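Local coordinates for outer membrane protein Omp121 (Bacteroides thetaiotaomicron, PDB 5FQ8), which belongs to the TonB-dependent receptors of the outer membrane and probably imports nutrients captured at the cell surface, at residues I702-S707 with L720-T725; Y802-S807 with F821-G826; E647-L652 with D664-N669; G66-V71 with I143-A148. All blocks are in the same frame, centred on the assembly; numbering follows the deposited sequence.

Interaction 1: residues I702-S707 with L720-T725; sequences IELLIS and LTWNFT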
# COMPACT_ATOMS: atom_id res chain seq x y z
N ILE B 702 17.39 -47.69 -3.84
CA ILE B 702 17.11 -48.85 -3.00
C ILE B 702 16.50 -48.35 -1.71
O ILE B 702 17.01 -47.41 -1.09
CB ILE B 702 18.39 -49.65 -2.70
CG1 ILE B 702 19.18 -49.93 -3.96
CG2 ILE B 702 18.05 -50.96 -2.05
CD1 ILE B 702 20.51 -50.57 -3.67
N GLU B 703 15.42 -49.00 -1.28
CA GLU B 703 14.79 -48.73 0.01
C GLU B 703 14.80 -50.03 0.79
O GLU B 703 14.17 -51.01 0.39
CB GLU B 703 13.35 -48.22 -0.15
CG GLU B 703 13.23 -46.82 -0.74
CD GLU B 703 11.86 -46.54 -1.31
OE1 GLU B 703 10.96 -47.39 -1.17
OE2 GLU B 703 11.69 -45.46 -1.92
N LEU B 704 15.50 -50.02 1.92
CA LEU B 704 15.74 -51.23 2.69
C LEU B 704 15.39 -50.97 4.14
O LEU B 704 15.82 -49.97 4.72
CB LEU B 704 17.20 -51.65 2.53
CG LEU B 704 17.86 -52.55 3.55
CD1 LEU B 704 17.13 -53.86 3.60
CD2 LEU B 704 19.28 -52.75 3.11
N LEU B 705 14.61 -51.87 4.73
CA LEU B 705 14.23 -51.81 6.13
C LEU B 705 14.50 -53.16 6.79
O LEU B 705 14.21 -54.20 6.21
CB LEU B 705 12.76 -51.42 6.26
CG LEU B 705 12.02 -51.50 7.59
CD1 LEU B 705 12.61 -50.55 8.57
CD2 LEU B 705 10.57 -51.18 7.37
N ILE B 706 15.09 -53.14 7.98
CA ILE B 706 15.36 -54.36 8.74
C ILE B 706 15.03 -54.12 10.20
O ILE B 706 15.51 -53.16 10.80
CB ILE B 706 16.83 -54.81 8.63
CG1 ILE B 706 17.14 -55.25 7.21
CG2 ILE B 706 17.10 -55.94 9.56
CD1 ILE B 706 18.59 -55.32 6.96
N SER B 707 14.22 -54.99 10.78
CA SER B 707 13.87 -54.89 12.19
C SER B 707 13.78 -56.28 12.78
O SER B 707 13.53 -57.26 12.09
CB SER B 707 12.55 -54.15 12.40
OG SER B 707 11.52 -54.75 11.64
N LEU B 720 15.38 -53.62 17.57
CA LEU B 720 16.31 -52.85 16.78
C LEU B 720 15.70 -52.63 15.41
O LEU B 720 15.06 -53.52 14.84
CB LEU B 720 17.64 -53.56 16.64
CG LEU B 720 18.51 -53.57 17.88
CD1 LEU B 720 19.52 -54.65 17.74
CD2 LEU B 720 19.18 -52.24 18.01
N THR B 721 15.89 -51.44 14.88
CA THR B 721 15.43 -51.16 13.55
C THR B 721 16.52 -50.42 12.79
O THR B 721 17.20 -49.56 13.36
CB THR B 721 14.13 -50.37 13.59
OG1 THR B 721 13.11 -51.21 14.13
CG2 THR B 721 13.74 -49.93 12.21
N TRP B 722 16.70 -50.80 11.53
CA TRP B 722 17.69 -50.19 10.65
C TRP B 722 17.04 -50.02 9.29
O TRP B 722 16.51 -50.98 8.74
CB TRP B 722 18.93 -51.07 10.57
CG TRP B 722 20.03 -50.54 9.74
CD1 TRP B 722 20.97 -49.65 10.11
CD2 TRP B 722 20.34 -50.92 8.40
NE1 TRP B 722 21.84 -49.42 9.08
CE2 TRP B 722 21.48 -50.19 8.02
CE3 TRP B 722 19.77 -51.79 7.48
CZ2 TRP B 722 22.06 -50.32 6.75
CZ3 TRP B 722 20.34 -51.91 6.23
CH2 TRP B 722 21.47 -51.18 5.87
N ASN B 723 17.07 -48.80 8.77
CA ASN B 723 16.50 -48.51 7.46
C ASN B 723 17.54 -47.81 6.59
O ASN B 723 18.32 -47.00 7.08
CB ASN B 723 15.22 -47.68 7.59
CG ASN B 723 15.46 -46.36 8.29
OD1 ASN B 723 15.59 -45.34 7.63
ND2 ASN B 723 15.50 -46.37 9.61
N PHE B 724 17.55 -48.13 5.30
CA PHE B 724 18.60 -47.65 4.40
C PHE B 724 18.02 -47.20 3.07
O PHE B 724 17.27 -47.94 2.43
CB PHE B 724 19.65 -48.75 4.18
CG PHE B 724 20.75 -48.37 3.23
CD1 PHE B 724 21.88 -47.74 3.69
CD2 PHE B 724 20.66 -48.70 1.90
CE1 PHE B 724 22.89 -47.41 2.83
CE2 PHE B 724 21.66 -48.38 1.03
CZ PHE B 724 22.78 -47.73 1.49
N THR B 725 18.37 -45.99 2.66
CA THR B 725 17.94 -45.40 1.40
C THR B 725 19.15 -44.93 0.61
O THR B 725 20.01 -44.23 1.15
CB THR B 725 17.00 -44.20 1.61
OG1 THR B 725 15.86 -44.57 2.39
CG2 THR B 725 16.53 -43.65 0.29
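CG stands anti to the backbone N in Leu704 (chi1 159°) and in Trp722 (chi1 -178°), and these torsions bring the leucine branch and the indole together across the strand pair. They cross obliquely: Leu704 CD2 meets the six-membered ring of Trp722 at its edge, close to the ring plane, 3.4 Å from CZ3. Ile706, with CG1 anti to its carbonyl carbon, instead runs alongside the indole and brings CD1 to 3.8 Å from Trp722 CE3. Phe724 and Leu704 face each other as a hydrogen-bonded pair, which sets their CB atoms 4.1 Å apart. On the other face, Leu705 CD1 crosses to Thr721 CG2 at 3.9 Å. Two hydrogen-bonded pairs hold this register. The bonds of Ile706 with Trp722 lie nearly along the C=O axes, whereas those of Leu704 with Phe724 stay in the carbonyl planes. Polar ends on the Leu705 face reach beyond the pair, Glu703 to Arg89 in a salt bridge and Thr725 OG1 to the amide of Gly70. An apolar face with a tryptophan and a phenylalanine, backed by polar residues meeting the plug, suits an antiparallel hairpin in the wall of a TonB-dependent receptor barrel, the aromatic side consistent with facing lipid.

Interaction 2: residues Y802-S807 with F821-G826; sequences YQMGVS and FDIRQG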
# COMPACT_ATOMS: atom_id res chain seq x y z
N TYR B 802 23.83 -41.25 0.43
CA TYR B 802 22.96 -42.24 1.04
C TYR B 802 22.38 -41.66 2.32
O TYR B 802 22.92 -40.70 2.87
CB TYR B 802 23.69 -43.55 1.31
CG TYR B 802 24.80 -43.50 2.34
CD1 TYR B 802 24.54 -43.69 3.69
CD2 TYR B 802 26.11 -43.31 1.95
CE1 TYR B 802 25.55 -43.67 4.63
CE2 TYR B 802 27.13 -43.29 2.88
CZ TYR B 802 26.85 -43.48 4.22
OH TYR B 802 27.88 -43.45 5.13
N GLN B 803 21.29 -42.25 2.77
CA GLN B 803 20.65 -41.85 4.02
C GLN B 803 20.29 -43.11 4.79
O GLN B 803 19.94 -44.13 4.20
CB GLN B 803 19.37 -41.02 3.79
CG GLN B 803 19.42 -40.04 2.62
CD GLN B 803 18.05 -39.59 2.16
OE1 GLN B 803 17.30 -39.01 2.93
NE2 GLN B 803 17.72 -39.86 0.91
N MET B 804 20.34 -43.02 6.11
CA MET B 804 19.89 -44.17 6.88
C MET B 804 19.61 -43.76 8.32
O MET B 804 20.01 -42.67 8.76
CB MET B 804 20.91 -45.30 6.84
CG MET B 804 22.12 -45.08 7.68
SD MET B 804 23.25 -46.45 7.50
CE MET B 804 24.38 -46.08 8.82
N GLY B 805 18.92 -44.64 9.03
CA GLY B 805 18.58 -44.43 10.43
C GLY B 805 18.57 -45.73 11.19
O GLY B 805 18.26 -46.79 10.63
N VAL B 806 18.91 -45.65 12.47
CA VAL B 806 18.96 -46.82 13.35
C VAL B 806 18.21 -46.50 14.63
O VAL B 806 18.46 -45.48 15.28
CB VAL B 806 20.41 -47.27 13.66
CG1 VAL B 806 21.17 -47.39 12.39
CG2 VAL B 806 21.12 -46.32 14.58
N SER B 807 17.27 -47.36 14.99
CA SER B 807 16.43 -47.14 16.15
C SER B 807 16.55 -48.32 17.09
O SER B 807 16.84 -49.44 16.67
CB SER B 807 14.98 -46.95 15.75
OG SER B 807 14.78 -45.65 15.26
N PHE B 821 18.58 -42.50 15.56
CA PHE B 821 19.70 -41.78 14.98
C PHE B 821 19.40 -41.54 13.53
O PHE B 821 18.95 -42.45 12.83
CB PHE B 821 21.00 -42.55 15.14
CG PHE B 821 21.54 -42.52 16.51
CD1 PHE B 821 21.11 -43.42 17.45
CD2 PHE B 821 22.45 -41.58 16.88
CE1 PHE B 821 21.59 -43.38 18.71
CE2 PHE B 821 22.94 -41.54 18.14
CZ PHE B 821 22.51 -42.44 19.06
N ASP B 822 19.63 -40.32 13.08
CA ASP B 822 19.48 -39.95 11.68
C ASP B 822 20.87 -39.85 11.09
O ASP B 822 21.75 -39.23 11.68
CB ASP B 822 18.74 -38.62 11.53
CG ASP B 822 17.94 -38.55 10.26
OD1 ASP B 822 18.35 -39.17 9.26
OD2 ASP B 822 16.89 -37.87 10.27
N ILE B 823 21.07 -40.50 9.95
CA ILE B 823 22.39 -40.50 9.33
C ILE B 823 22.23 -40.22 7.85
O ILE B 823 21.69 -41.04 7.11
CB ILE B 823 23.13 -41.82 9.54
CG1 ILE B 823 23.42 -42.01 11.02
CG2 ILE B 823 24.43 -41.80 8.78
CD1 ILE B 823 22.42 -42.85 11.70
N ARG B 824 22.72 -39.06 7.42
CA ARG B 824 22.64 -38.63 6.04
C ARG B 824 24.02 -38.19 5.63
O ARG B 824 24.64 -37.37 6.32
CB ARG B 824 21.64 -37.48 5.85
CG ARG B 824 20.38 -37.62 6.67
CD ARG B 824 19.38 -36.56 6.37
NE ARG B 824 18.18 -36.81 7.14
CZ ARG B 824 17.06 -36.13 7.02
NH1 ARG B 824 16.96 -35.15 6.15
NH2 ARG B 824 16.03 -36.45 7.78
N GLN B 825 24.51 -38.74 4.52
CA GLN B 825 25.90 -38.57 4.13
C GLN B 825 25.97 -38.17 2.68
O GLN B 825 25.38 -38.83 1.82
CB GLN B 825 26.69 -39.86 4.35
CG GLN B 825 26.89 -40.22 5.80
CD GLN B 825 27.97 -39.39 6.46
OE1 GLN B 825 28.87 -38.88 5.79
NE2 GLN B 825 27.88 -39.23 7.79
N GLY B 826 26.70 -37.10 2.41
CA GLY B 826 26.97 -36.72 1.04
C GLY B 826 26.22 -35.47 0.62
O GLY B 826 25.15 -35.14 1.14
O HOH W 1 17.71 -41.16 7.34
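The Tyr802 ring carries the aliphatic stem of Gln825 over one face, offset toward the rim, in a CH-pi contact with Gln825 CB 3.9 Å from the ring centroid. The two side chains lie side by side and point the same way, the amide plane turned 31° from the ring, and Gln825 CG comes to 3.4 Å from Tyr802 OH. At the edge of the Phe821 ring, in its plane, lies the carbonyl oxygen of Val806, while Val806 CG2 crosses obliquely to Phe821 CB at 3.8 Å. The third flat group, the guanidinium of Arg824, grips Asp822 side-on in a salt bridge with NE and NH2, one nitrogen to each carboxylate oxygen. Asp822 OD1 lies in the guanidinium plane, 3.2 Å from Arg824 NE on an almost straight bond, yet is approached from above the carboxylate plane. A water gives a bond to Asp822 OD1 and a weak one to Met804 O, linking acid and backbone across the strands. Met804 CG runs beside Ile823 CB at 3.9 Å. Paired backbone bonds join Tyr802 with Gln825, Met804 with Ile823 and Val806 with Phe821, and the non-hydrogen-bonded pairs Gln803-Arg824 and Gly805-Asp822 alternate with them. Asp822 OD2 also makes a salt bridge with Arg908, and Arg824 gives further bonds to Ser74 OG and the carbonyl oxygen of Ile73, a charged face through which the barrel wall meets the plug.

Interaction 3: residues E647-L652 with D664-N669; sequences ESEVGL and DVSYYN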
# COMPACT_ATOMS: atom_id res chain seq x y z
N GLU B 647 7.17 -45.40 -13.69
CA GLU B 647 7.98 -46.03 -12.66
C GLU B 647 7.92 -47.54 -12.81
O GLU B 647 6.89 -48.09 -13.16
CB GLU B 647 7.51 -45.66 -11.27
CG GLU B 647 8.39 -46.18 -10.18
CD GLU B 647 8.06 -45.56 -8.87
OE1 GLU B 647 6.91 -45.70 -8.43
OE2 GLU B 647 8.93 -44.91 -8.28
N SER B 648 9.06 -48.18 -12.56
CA SER B 648 9.17 -49.63 -12.39
C SER B 648 9.64 -49.92 -10.98
O SER B 648 10.54 -49.25 -10.47
CB SER B 648 10.16 -50.25 -13.37
OG SER B 648 9.92 -49.83 -14.69
N GLU B 649 9.04 -50.92 -10.35
CA GLU B 649 9.44 -51.23 -8.99
C GLU B 649 9.27 -52.72 -8.70
O GLU B 649 8.29 -53.33 -9.12
CB GLU B 649 8.62 -50.42 -7.99
CG GLU B 649 9.08 -50.53 -6.57
CD GLU B 649 8.27 -49.69 -5.64
OE1 GLU B 649 7.23 -49.18 -6.10
OE2 GLU B 649 8.67 -49.54 -4.48
N VAL B 650 10.23 -53.28 -7.97
CA VAL B 650 10.16 -54.65 -7.48
C VAL B 650 10.63 -54.64 -6.03
O VAL B 650 11.49 -53.84 -5.65
CB VAL B 650 11.00 -55.61 -8.34
CG1 VAL B 650 12.47 -55.23 -8.31
CG2 VAL B 650 10.81 -57.03 -7.90
N GLY B 651 10.04 -55.50 -5.22
CA GLY B 651 10.30 -55.48 -3.79
C GLY B 651 10.05 -56.81 -3.13
O GLY B 651 9.29 -57.65 -3.64
N LEU B 652 10.68 -57.01 -1.97
CA LEU B 652 10.60 -58.24 -1.19
C LEU B 652 10.42 -57.93 0.29
O LEU B 652 11.12 -57.09 0.84
CB LEU B 652 11.84 -59.12 -1.38
CG LEU B 652 11.92 -60.43 -0.58
CD1 LEU B 652 10.75 -61.31 -0.88
CD2 LEU B 652 13.17 -61.14 -0.92
N ASP B 664 12.32 -55.45 4.64
CA ASP B 664 11.61 -54.99 3.46
C ASP B 664 12.63 -54.32 2.55
O ASP B 664 13.41 -53.50 3.03
CB ASP B 664 10.48 -54.02 3.83
CG ASP B 664 9.60 -53.66 2.65
OD1 ASP B 664 8.67 -54.42 2.34
OD2 ASP B 664 9.84 -52.62 2.04
N VAL B 665 12.64 -54.70 1.28
CA VAL B 665 13.57 -54.15 0.29
C VAL B 665 12.80 -53.77 -0.96
O VAL B 665 12.04 -54.58 -1.49
CB VAL B 665 14.68 -55.14 -0.08
CG1 VAL B 665 15.69 -54.47 -1.00
CG2 VAL B 665 15.36 -55.64 1.15
N SER B 666 13.03 -52.56 -1.44
CA SER B 666 12.42 -52.10 -2.68
C SER B 666 13.48 -51.56 -3.62
O SER B 666 14.46 -50.96 -3.18
CB SER B 666 11.38 -51.03 -2.39
OG SER B 666 10.40 -51.55 -1.52
N TYR B 667 13.29 -51.81 -4.91
CA TYR B 667 14.13 -51.28 -5.97
C TYR B 667 13.24 -50.57 -6.97
O TYR B 667 12.32 -51.19 -7.52
CB TYR B 667 14.92 -52.38 -6.68
CG TYR B 667 15.99 -53.03 -5.84
CD1 TYR B 667 17.27 -52.51 -5.79
CD2 TYR B 667 15.73 -54.20 -5.12
CE1 TYR B 667 18.25 -53.11 -5.04
CE2 TYR B 667 16.71 -54.81 -4.37
CZ TYR B 667 17.96 -54.25 -4.33
OH TYR B 667 18.95 -54.84 -3.59
N TYR B 668 13.50 -49.29 -7.22
CA TYR B 668 12.62 -48.46 -8.02
C TYR B 668 13.39 -47.73 -9.10
O TYR B 668 14.57 -47.41 -8.96
CB TYR B 668 11.90 -47.44 -7.17
CG TYR B 668 12.82 -46.54 -6.41
CD1 TYR B 668 13.30 -45.37 -6.98
CD2 TYR B 668 13.19 -46.83 -5.12
CE1 TYR B 668 14.14 -44.54 -6.28
CE2 TYR B 668 14.01 -46.02 -4.42
CZ TYR B 668 14.49 -44.88 -5.00
OH TYR B 668 15.31 -44.09 -4.27
N ASN B 669 12.68 -47.44 -10.19
CA ASN B 669 13.24 -46.72 -11.33
C ASN B 669 12.18 -45.75 -11.82
O ASN B 669 11.21 -46.17 -12.45
CB ASN B 669 13.67 -47.71 -12.41
CG ASN B 669 14.07 -47.03 -13.69
OD1 ASN B 669 15.21 -46.63 -13.85
ND2 ASN B 669 13.14 -46.92 -14.62
O HOH W 2 10.63 -47.53 -15.93
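Backbone hydrogen bonds carry most of this antiparallel contact, a hairpin of the barrel wall. Ser648 with Asn669, Val650 with Tyr667 and Leu652 with Val665 each exchange two N-H...O bonds. The one from Tyr667 N to Val650 O, at 2.8 Å, lies nearly along the C=O axis, whereas Val650 N reaches Tyr667 O at 3.0 Å within the carbonyl plane. The carbonyl oxygen of Val650 also sits at the ring edge of Tyr667. Between these pairs CA-H...O contacts fill in, such as Glu649 CA to Tyr667 O at 3.2 Å. Apolar contact is modest: Val650 and Tyr667 run side by side, Val650 CG1 lying 4.1 Å from Tyr667 CB. On the same face a water bridges the polar pair, 2.7 Å from Ser648 OG and weakly bound by Asn669 ND2. The charged side chains on the opposite face look mostly beyond the two strands. Glu647 and Glu649, both with CG anti to the backbone N and extended beyond it, lay their CG atoms over the carbonyl oxygens of Asn669 and Tyr667 respectively. Their carboxylates then pair with Arg89 of the plug domain, and Glu647 also with Arg670. Tyr668, its CG in the crowded position between N and carbonyl carbon, holds Asn727 through OH, and Asp664 pairs with Arg588. Strand 582-596 flanks 643-656 by backbone bonds from Glu647, Glu649 and Gly651, while strand 697-712 lines up along 661-680 on the other side of the hairpin.

Interaction 4: residues G66-V71 with I143-A148; sequences GKIAGV and ILKGAA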
# COMPACT_ATOMS: atom_id res chain seq x y z
N GLY B 66 14.08 -39.35 9.31
CA GLY B 66 15.04 -40.44 9.30
C GLY B 66 14.52 -41.76 9.83
O GLY B 66 15.31 -42.60 10.27
N LYS B 67 13.21 -41.98 9.81
CA LYS B 67 12.63 -43.21 10.34
C LYS B 67 12.00 -44.08 9.27
O LYS B 67 11.48 -45.14 9.60
CB LYS B 67 11.58 -42.88 11.40
CG LYS B 67 12.11 -42.19 12.64
CD LYS B 67 11.07 -42.15 13.73
CE LYS B 67 11.68 -41.88 15.11
NZ LYS B 67 12.44 -40.59 15.15
N ILE B 68 12.01 -43.66 8.01
CA ILE B 68 11.30 -44.36 6.94
C ILE B 68 12.13 -44.26 5.67
O ILE B 68 12.56 -43.17 5.29
CB ILE B 68 9.90 -43.77 6.70
CG1 ILE B 68 9.06 -43.86 7.96
CG2 ILE B 68 9.22 -44.52 5.58
CD1 ILE B 68 7.72 -43.28 7.79
N ALA B 69 12.35 -45.39 5.03
CA ALA B 69 13.22 -45.41 3.87
C ALA B 69 12.59 -44.67 2.72
O ALA B 69 11.39 -44.82 2.45
CB ALA B 69 13.53 -46.85 3.46
N GLY B 70 13.39 -43.87 2.03
CA GLY B 70 12.95 -43.14 0.86
C GLY B 70 12.12 -41.92 1.12
O GLY B 70 11.60 -41.33 0.17
N VAL B 71 11.96 -41.52 2.38
CA VAL B 71 11.13 -40.38 2.76
C VAL B 71 12.04 -39.40 3.48
O VAL B 71 12.34 -39.56 4.66
CB VAL B 71 9.93 -40.80 3.62
CG1 VAL B 71 9.09 -39.58 3.97
CG2 VAL B 71 9.09 -41.81 2.89
N ILE B 143 2.23 -44.12 4.13
CA ILE B 143 2.94 -43.37 3.10
C ILE B 143 3.06 -44.26 1.88
O ILE B 143 3.75 -45.28 1.93
CB ILE B 143 4.31 -42.92 3.60
CG1 ILE B 143 4.13 -41.87 4.68
CG2 ILE B 143 5.12 -42.38 2.49
CD1 ILE B 143 5.39 -41.30 5.16
N LEU B 144 2.41 -43.89 0.79
CA LEU B 144 2.56 -44.61 -0.46
C LEU B 144 3.72 -43.99 -1.22
O LEU B 144 3.66 -42.83 -1.63
CB LEU B 144 1.27 -44.55 -1.28
CG LEU B 144 0.04 -44.98 -0.51
CD1 LEU B 144 -1.18 -44.84 -1.37
CD2 LEU B 144 0.21 -46.40 -0.10
N LYS B 145 4.79 -44.75 -1.42
CA LYS B 145 5.99 -44.16 -1.99
C LYS B 145 6.01 -44.22 -3.51
O LYS B 145 6.61 -43.35 -4.15
CB LYS B 145 7.22 -44.85 -1.42
CG LYS B 145 7.24 -44.93 0.08
CD LYS B 145 8.50 -45.65 0.54
CE LYS B 145 8.52 -45.91 2.04
NZ LYS B 145 7.44 -46.82 2.42
N GLY B 146 5.37 -45.22 -4.09
CA GLY B 146 5.49 -45.44 -5.50
C GLY B 146 4.43 -44.71 -6.28
O GLY B 146 3.38 -44.36 -5.76
N ALA B 147 4.72 -44.48 -7.55
CA ALA B 147 3.88 -43.64 -8.38
C ALA B 147 3.39 -44.39 -9.61
O ALA B 147 3.26 -43.81 -10.68
CB ALA B 147 4.64 -42.38 -8.80
N ALA B 148 3.10 -45.68 -9.46
CA ALA B 148 2.64 -46.50 -10.56
C ALA B 148 1.17 -46.88 -10.49
O ALA B 148 0.62 -47.36 -11.48
CB ALA B 148 3.46 -47.79 -10.66
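The tight part of this buried contact is a knot of aliphatic branches. Val71 CG2 and Ile143 CG2 meet tip to tip at 4.0 Å, and Ile68 crosses Ile143 obliquely, CD1 to CD1, also at 4.0 Å. Ile143 CG1 lies anti to its carbonyl carbon, with CD1 extended beyond (chi2 -176°), which carries that methyl across to Ile68. Lys145 adds its methylenes: CE rests 3.9 Å from Ile68 CG2 and passes the carbonyl oxygen of Ala69, before a bend at chi4 (64°) turns NZ to Thr45 OG1, its hydrogen-bond partner. A type II turn from Ile68 to Val71, closed by a weak bond from Val71 N to Ile68 O, puts Ile68 and Val71 on the same side, toward Ile143. Both segments belong to the plug domain of the TonB-dependent receptor fold, and Ile88 of strand 84-88 packs against Val71 and Ile143 alike. The looser side lies at Gly66 and Lys67, which are partly exposed and make no contact with 143-148. No hydrogen bond crosses between 66-71 and 143-148, and two backbone amides bond to the barrel, Gly70 N to Thr725 OG1 and Ala147 N to Glu647 OE1.

Along the chain, interaction 4 comes first, in the plug domain, followed in series by the barrel hairpins of interactions 3, 1 and 2. The hairpins are neighbours in the wall. Strand 661-680 of interaction 3 pairs with 697-712 of interaction 1, and strand 716-731 of interaction 1 with 802-812 of interaction 2. Interaction 1 is therefore central, its centre about 14 Å from that of interaction 3 and about 10 Å from that of interaction 2, which themselves lie about 20 Å apart without touching. Interaction 4 touches all three from within the barrel, the plug meeting several successive strands, an arrangement consistent with a plug seated in a TonB-dependent transporter.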